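Local coordinates for YlqD protein (Synechococcus sp. WH 8102, PDB 4DCI) that is of unknown function but pairs a small mixed beta sheet with a long helical hairpin, predicted to be a coiled coil, at residues Arg14-Thr25 / Lys132-Asp141. Numbering follows the deposited sequence.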
ATOM      1  N   ARG B  14       8.220  14.983 -10.956  1.00 41.63           N
ATOM      2  CA  ARG B  14       7.392  16.124 -10.540  1.00 44.40           C
ATOM      3  C   ARG B  14       5.976  16.010 -11.100  1.00 45.59           C
ATOM      4  O   ARG B  14       5.779  15.494 -12.197  1.00 46.23           O
ATOM      5  CB  ARG B  14       7.973  17.427 -11.087  1.00 45.06           C
ATOM      6  CG  ARG B  14       7.674  17.536 -12.572  1.00 47.29           C
ATOM      7  CD  ARG B  14       7.795  18.916 -13.140  1.00 47.75           C
ATOM      8  NE  ARG B  14       7.939  18.794 -14.580  1.00 50.37           N
ATOM      9  CZ  ARG B  14       8.312  19.779 -15.380  1.00 54.02           C
ATOM     10  NH1 ARG B  14       8.584  20.982 -14.889  1.00 54.62           N
ATOM     11  NH2 ARG B  14       8.417  19.553 -16.678  1.00 57.44           N
ATOM     12  N   PRO B  15       4.987  16.559 -10.382  1.00 46.61           N
ATOM     13  CA  PRO B  15       3.626  16.512 -10.889  1.00 45.70           C
ATOM     14  C   PRO B  15       3.375  17.596 -11.949  1.00 44.93           C
ATOM     15  O   PRO B  15       4.026  18.643 -11.931  1.00 49.05           O
ATOM     16  CB  PRO B  15       2.816  16.809  -9.639  1.00 45.12           C
ATOM     17  CG  PRO B  15       3.673  17.772  -8.875  1.00 43.89           C
ATOM     18  CD  PRO B  15       5.091  17.395  -9.170  1.00 45.74           C
ATOM     19  N   ILE B  16       2.448  17.335 -12.863  1.00 44.94           N
ATOM     20  CA  ILE B  16       1.970  18.344 -13.807  1.00 47.72           C
ATOM     21  C   ILE B  16       0.490  18.577 -13.532  1.00 48.64           C
ATOM     22  O   ILE B  16      -0.265  17.632 -13.300  1.00 46.81           O
ATOM     23  CB  ILE B  16       2.176  17.913 -15.282  1.00 50.74           C
ATOM     24  CG1 ILE B  16       3.661  17.811 -15.626  1.00 56.82           C
ATOM     25  CG2 ILE B  16       1.527  18.883 -16.256  1.00 50.19           C
ATOM     26  CD1 ILE B  16       4.500  19.003 -15.207  1.00 62.02           C
ATOM     27  N   THR B  17       0.077  19.838 -13.539  1.00 50.38           N
ATOM     28  CA  THR B  17      -1.319  20.162 -13.318  1.00 48.23           C
ATOM     29  C   THR B  17      -2.043  20.252 -14.649  1.00 46.89           C
ATOM     30  O   THR B  17      -1.559  20.875 -15.589  1.00 50.80           O
ATOM     31  CB  THR B  17      -1.457  21.474 -12.532  1.00 49.84           C
ATOM     32  OG1 THR B  17      -0.867  21.304 -11.239  1.00 51.25           O
ATOM     33  CG2 THR B  17      -2.921  21.870 -12.377  1.00 52.70           C
ATOM     34  N   VAL B  18      -3.196  19.607 -14.732  1.00 46.12           N
ATOM     35  CA  VAL B  18      -4.024  19.701 -15.923  1.00 48.28           C
ATOM     36  C   VAL B  18      -5.158  20.677 -15.638  1.00 49.00           C
ATOM     37  O   VAL B  18      -5.926  20.486 -14.695  1.00 55.11           O
ATOM     38  CB  VAL B  18      -4.600  18.325 -16.329  1.00 47.29           C
ATOM     39  CG1 VAL B  18      -5.107  18.353 -17.764  1.00 43.82           C
ATOM     40  CG2 VAL B  18      -3.541  17.250 -16.181  1.00 45.07           C
ATOM     41  N   ARG B  19      -5.241  21.739 -16.430  1.00 50.14           N
ATOM     42  CA  ARG B  19      -6.380  22.653 -16.372  1.00 56.80           C
ATOM     43  C   ARG B  19      -7.233  22.475 -17.633  1.00 54.69           C
ATOM     44  O   ARG B  19      -6.693  22.255 -18.714  1.00 63.19           O
ATOM     45  CB  ARG B  19      -5.903  24.105 -16.249  1.00 61.33           C
ATOM     46  CG  ARG B  19      -5.187  24.420 -14.946  1.00 62.74           C
ATOM     47  CD  ARG B  19      -4.506  25.778 -14.987  1.00 68.12           C
ATOM     48  NE  ARG B  19      -3.501  25.889 -13.930  1.00 76.62           N
ATOM     49  CZ  ARG B  19      -2.454  26.717 -13.950  1.00 75.93           C
ATOM     50  NH1 ARG B  19      -2.239  27.529 -14.982  1.00 87.64           N
ATOM     51  NH2 ARG B  19      -1.600  26.725 -12.935  1.00 81.09           N
ATOM     52  N   ALA B  20      -8.556  22.557 -17.504  1.00 53.64           N
ATOM     53  CA  ALA B  20      -9.443  22.431 -18.671  1.00 54.02           C
ATOM     54  C   ALA B  20     -10.143  23.729 -19.015  1.00 52.72           C
ATOM     55  O   ALA B  20     -10.598  24.469 -18.136  1.00 53.86           O
ATOM     56  CB  ALA B  20     -10.469  21.327 -18.467  1.00 51.51           C
ATOM     57  N   VAL B  21     -10.213  24.005 -20.308  1.00 53.67           N
ATOM     58  CA  VAL B  21     -11.035  25.090 -20.816  1.00 57.63           C
ATOM     59  C   VAL B  21     -12.475  24.594 -20.761  1.00 59.96           C
ATOM     60  O   VAL B  21     -12.765  23.459 -21.176  1.00 58.67           O
ATOM     61  CB  VAL B  21     -10.652  25.469 -22.263  1.00 57.62           C
ATOM     62  CG1 VAL B  21     -11.513  26.614 -22.774  1.00 63.51           C
ATOM     63  CG2 VAL B  21      -9.195  25.876 -22.344  1.00 54.15           C
ATOM     64  N   VAL B  22     -13.374  25.420 -20.229  1.00 59.98           N
ATOM     65  CA  VAL B  22     -14.774  25.009 -20.150  1.00 62.08           C
ATOM     66  C   VAL B  22     -15.429  24.998 -21.538  1.00 62.42           C
ATOM     67  O   VAL B  22     -15.576  26.041 -22.193  1.00 61.40           O
ATOM     68  CB  VAL B  22     -15.602  25.836 -19.142  1.00 62.43           C
ATOM     69  CG1 VAL B  22     -17.032  25.309 -19.090  1.00 61.14           C
ATOM     70  CG2 VAL B  22     -14.982  25.776 -17.752  1.00 57.21           C
ATOM     71  N   THR B  23     -15.780  23.791 -21.978  1.00 61.01           N
ATOM     72  CA  THR B  23     -16.518  23.573 -23.213  1.00 62.08           C
ATOM     73  C   THR B  23     -17.789  22.835 -22.847  1.00 63.17           C
ATOM     74  O   THR B  23     -17.870  22.250 -21.765  1.00 64.47           O
ATOM     75  CB  THR B  23     -15.754  22.681 -24.209  1.00 62.21           C
ATOM     76  OG1 THR B  23     -15.703  21.337 -23.713  1.00 60.44           O
ATOM     77  CG2 THR B  23     -14.347  23.200 -24.464  1.00 66.63           C
ATOM     78  N   PRO B  24     -18.783  22.836 -23.748  1.00 68.11           N
ATOM     79  CA  PRO B  24     -20.002  22.097 -23.450  1.00 66.57           C
ATOM     80  C   PRO B  24     -19.727  20.597 -23.316  1.00 62.99           C
ATOM     81  O   PRO B  24     -20.214  19.974 -22.377  1.00 63.66           O
ATOM     82  CB  PRO B  24     -20.896  22.386 -24.663  1.00 70.90           C
ATOM     83  CG  PRO B  24     -20.332  23.626 -25.277  1.00 73.38           C
ATOM     84  CD  PRO B  24     -18.855  23.495 -25.065  1.00 73.19           C
ATOM     85  N   THR B  25     -18.937  20.029 -24.224  1.00 61.41           N
ATOM     86  CA  THR B  25     -18.572  18.618 -24.129  1.00 60.19           C
ATOM     87  C   THR B  25     -18.014  18.337 -22.751  1.00 60.20           C
ATOM     88  O   THR B  25     -18.338  17.326 -22.136  1.00 66.38           O
ATOM     89  CB  THR B  25     -17.525  18.212 -25.182  1.00 62.49           C
ATOM     90  OG1 THR B  25     -18.129  18.200 -26.480  1.00 65.49           O
ATOM     91  CG2 THR B  25     -16.966  16.825 -24.889  1.00 60.72           C
ATOM     92  N   LYS B 132       9.785  24.392 -10.279  1.00 52.05           N
ATOM     93  CA  LYS B 132       9.805  23.140 -11.046  1.00 53.01           C
ATOM     94  C   LYS B 132       8.579  22.250 -10.790  1.00 52.32           C
ATOM     95  O   LYS B 132       8.151  21.517 -11.675  1.00 52.07           O
ATOM     96  CB  LYS B 132      11.068  22.331 -10.729  1.00 55.68           C
ATOM     97  CG  LYS B 132      12.385  22.991 -11.108  1.00 57.69           C
ATOM     98  CD  LYS B 132      12.660  22.897 -12.597  1.00 59.04           C
ATOM     99  CE  LYS B 132      13.988  23.547 -12.948  1.00 60.23           C
ATOM    100  NZ  LYS B 132      14.128  23.774 -14.414  1.00 60.27           N
HETATM  101  N   MSE B 133       8.026  22.313  -9.580  1.00 52.56           N
HETATM  102  CA  MSE B 133       6.850  21.520  -9.208  1.00 53.84           C
HETATM  103  C   MSE B 133       5.536  22.227  -9.580  1.00 55.15           C
HETATM  104  O   MSE B 133       4.470  21.865  -9.080  1.00 55.34           O
HETATM  105  CB  MSE B 133       6.848  21.226  -7.697  1.00 49.45           C
HETATM  106  CG  MSE B 133       8.202  20.896  -7.097  1.00 55.43           C
HETATM  107 SE   MSE B 133       8.829  19.092  -7.493  0.75 61.43          SE
HETATM  108  CE  MSE B 133       7.828  18.170  -6.097  1.00 58.79           C
ATOM    109  N   GLN B 134       5.596  23.235 -10.443  1.00 54.96           N
ATOM    110  CA  GLN B 134       4.431  24.087 -10.629  1.00 54.05           C
ATOM    111  C   GLN B 134       4.043  24.320 -12.075  1.00 58.85           C
ATOM    112  O   GLN B 134       3.349  25.294 -12.398  1.00 69.68           O
ATOM    113  CB  GLN B 134       4.629  25.420  -9.905  1.00 53.98           C
ATOM    114  CG  GLN B 134       4.839  25.240  -8.416  1.00 54.09           C
ATOM    115  CD  GLN B 134       4.626  26.508  -7.620  1.00 57.41           C
ATOM    116  OE1 GLN B 134       5.120  27.583  -7.973  1.00 57.65           O
ATOM    117  NE2 GLN B 134       3.898  26.382  -6.521  1.00 65.51           N
ATOM    118  N   VAL B 135       4.480  23.427 -12.951  1.00 54.15           N
ATOM    119  CA  VAL B 135       4.076  23.504 -14.342  1.00 54.47           C
ATOM    120  C   VAL B 135       2.636  22.995 -14.522  1.00 53.06           C
ATOM    121  O   VAL B 135       2.235  21.998 -13.914  1.00 50.64           O
ATOM    122  CB  VAL B 135       5.070  22.743 -15.228  1.00 54.18           C
ATOM    123  CG1 VAL B 135       4.537  22.581 -16.637  1.00 60.52           C
ATOM    124  CG2 VAL B 135       6.396  23.486 -15.261  1.00 49.65           C
ATOM    125  N   ALA B 136       1.856  23.703 -15.334  1.00 51.42           N
ATOM    126  CA  ALA B 136       0.501  23.263 -15.685  1.00 49.90           C
ATOM    127  C   ALA B 136       0.275  23.303 -17.189  1.00 49.03           C
ATOM    128  O   ALA B 136       0.897  24.100 -17.885  1.00 56.41           O
ATOM    129  CB  ALA B 136      -0.544  24.104 -14.975  1.00 43.86           C
ATOM    130  N   ILE B 137      -0.603  22.431 -17.684  1.00 46.49           N
ATOM    131  CA  ILE B 137      -1.018  22.462 -19.083  1.00 45.39           C
ATOM    132  C   ILE B 137      -2.513  22.762 -19.190  1.00 47.28           C
ATOM    133  O   ILE B 137      -3.300  22.387 -18.314  1.00 46.91           O
ATOM    134  CB  ILE B 137      -0.681  21.150 -19.806  1.00 44.68           C
ATOM    135  CG1 ILE B 137      -1.485  19.988 -19.229  1.00 46.05           C
ATOM    136  CG2 ILE B 137       0.796  20.852 -19.679  1.00 47.15           C
ATOM    137  CD1 ILE B 137      -1.222  18.665 -19.911  1.00 44.64           C
ATOM    138  N   VAL B 138      -2.893  23.454 -20.261  1.00 48.97           N
ATOM    139  CA  VAL B 138      -4.286  23.829 -20.494  1.00 51.66           C
ATOM    140  C   VAL B 138      -4.857  23.006 -21.644  1.00 55.03           C
ATOM    141  O   VAL B 138      -4.334  23.039 -22.760  1.00 56.35           O
ATOM    142  CB  VAL B 138      -4.425  25.333 -20.793  1.00 51.79           C
ATOM    143  CG1 VAL B 138      -5.869  25.687 -21.090  1.00 48.79           C
ATOM    144  CG2 VAL B 138      -3.918  26.158 -19.618  1.00 53.87           C
ATOM    145  N   VAL B 139      -5.924  22.261 -21.347  1.00 55.35           N
ATOM    146  CA  VAL B 139      -6.588  21.381 -22.310  1.00 56.23           C
ATOM    147  C   VAL B 139      -7.952  21.937 -22.733  1.00 59.80           C
ATOM    148  O   VAL B 139      -8.732  22.419 -21.900  1.00 56.87           O
ATOM    149  CB  VAL B 139      -6.771  19.950 -21.746  1.00 54.24           C
ATOM    150  CG1 VAL B 139      -7.714  19.145 -22.624  1.00 56.29           C
ATOM    151  CG2 VAL B 139      -5.435  19.238 -21.641  1.00 47.51           C
ATOM    152  N   ARG B 140      -8.223  21.859 -24.032  1.00 63.73           N
ATOM    153  CA  ARG B 140      -9.520  22.204 -24.583  1.00 64.90           C
ATOM    154  C   ARG B 140      -9.992  21.026 -25.420  1.00 69.20           C
ATOM    155  O   ARG B 140      -9.387  20.695 -26.446  1.00 68.74           O
ATOM    156  CB  ARG B 140      -9.410  23.456 -25.438  1.00 60.71           C
ATOM    157  CG  ARG B 140     -10.738  24.093 -25.768  1.00 60.66           C
ATOM    158  CD  ARG B 140     -10.580  25.140 -26.857  1.00 64.53           C
ATOM    159  NE  ARG B 140     -11.845  25.315 -27.559  1.00 67.47           N
ATOM    160  CZ  ARG B 140     -12.777  26.196 -27.214  1.00 68.11           C
ATOM    161  NH1 ARG B 140     -12.581  27.010 -26.179  1.00 71.46           N
ATOM    162  NH2 ARG B 140     -13.904  26.266 -27.912  1.00 71.54           N
ATOM    163  N   ASP B 141     -11.061  20.383 -24.957  1.00 75.90           N
ATOM    164  CA  ASP B 141     -11.596  19.183 -25.604  1.00 77.25           C
ATOM    165  C   ASP B 141     -10.494  18.216 -25.999  1.00 70.34           C
ATOM    166  O   ASP B 141     -10.436  17.760 -27.138  1.00 78.73           O
ATOM    167  CB  ASP B 141     -12.443  19.550 -26.830  1.00 80.95           C
ATOM    168  CG  ASP B 141     -13.807  20.098 -26.456  1.00 86.62           C
ATOM    169  OD1 ASP B 141     -14.279  19.835 -25.321  1.00 78.78           O
ATOM    170  OD2 ASP B 141     -14.411  20.788 -27.307  1.00100.28           O
TER
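The Arg19 guanidinium lies flat against Ala136, whose CB sits over the group's centre, 3.4 Å from Arg19 CZ. Val135 CB lies over one face of the Arg14 guanidinium, while at the edge NH1 donates to Lys132 O (3.3 Å, N-H...O 175°), the oxygen lying in the guanidinium plane and the donor on a carbonyl lone pair. The straight run of the Arg14 side chain (chi2 162°) carries NH1 out to that carbonyl. Strands 14-21 and 136-140 run parallel, in the register Thr17-Ala136 to Ala20-Val139. Five backbone hydrogen bonds support this, the first from Thr17 N to Val135 O (3.1 Å), the last from Val21 N to Val139 O (2.7 Å). Val18 CG1 meets Val139 CG2 at 4.0 Å on one sheet face. At the far end Thr23 OG1 donates to Asp141 OD1 (2.6 Å), approached on the syn side but 28° out of the carboxylate plane, and also caps Trp26 N at the start of helix 24-60. An alanine in place of Arg14 is likely to leave Lys132 O without this donor and to take away the guanidinium packed on Val135. Backbone bonding thus carries the middle of this central strand pair, with a polar side-chain bond near each end.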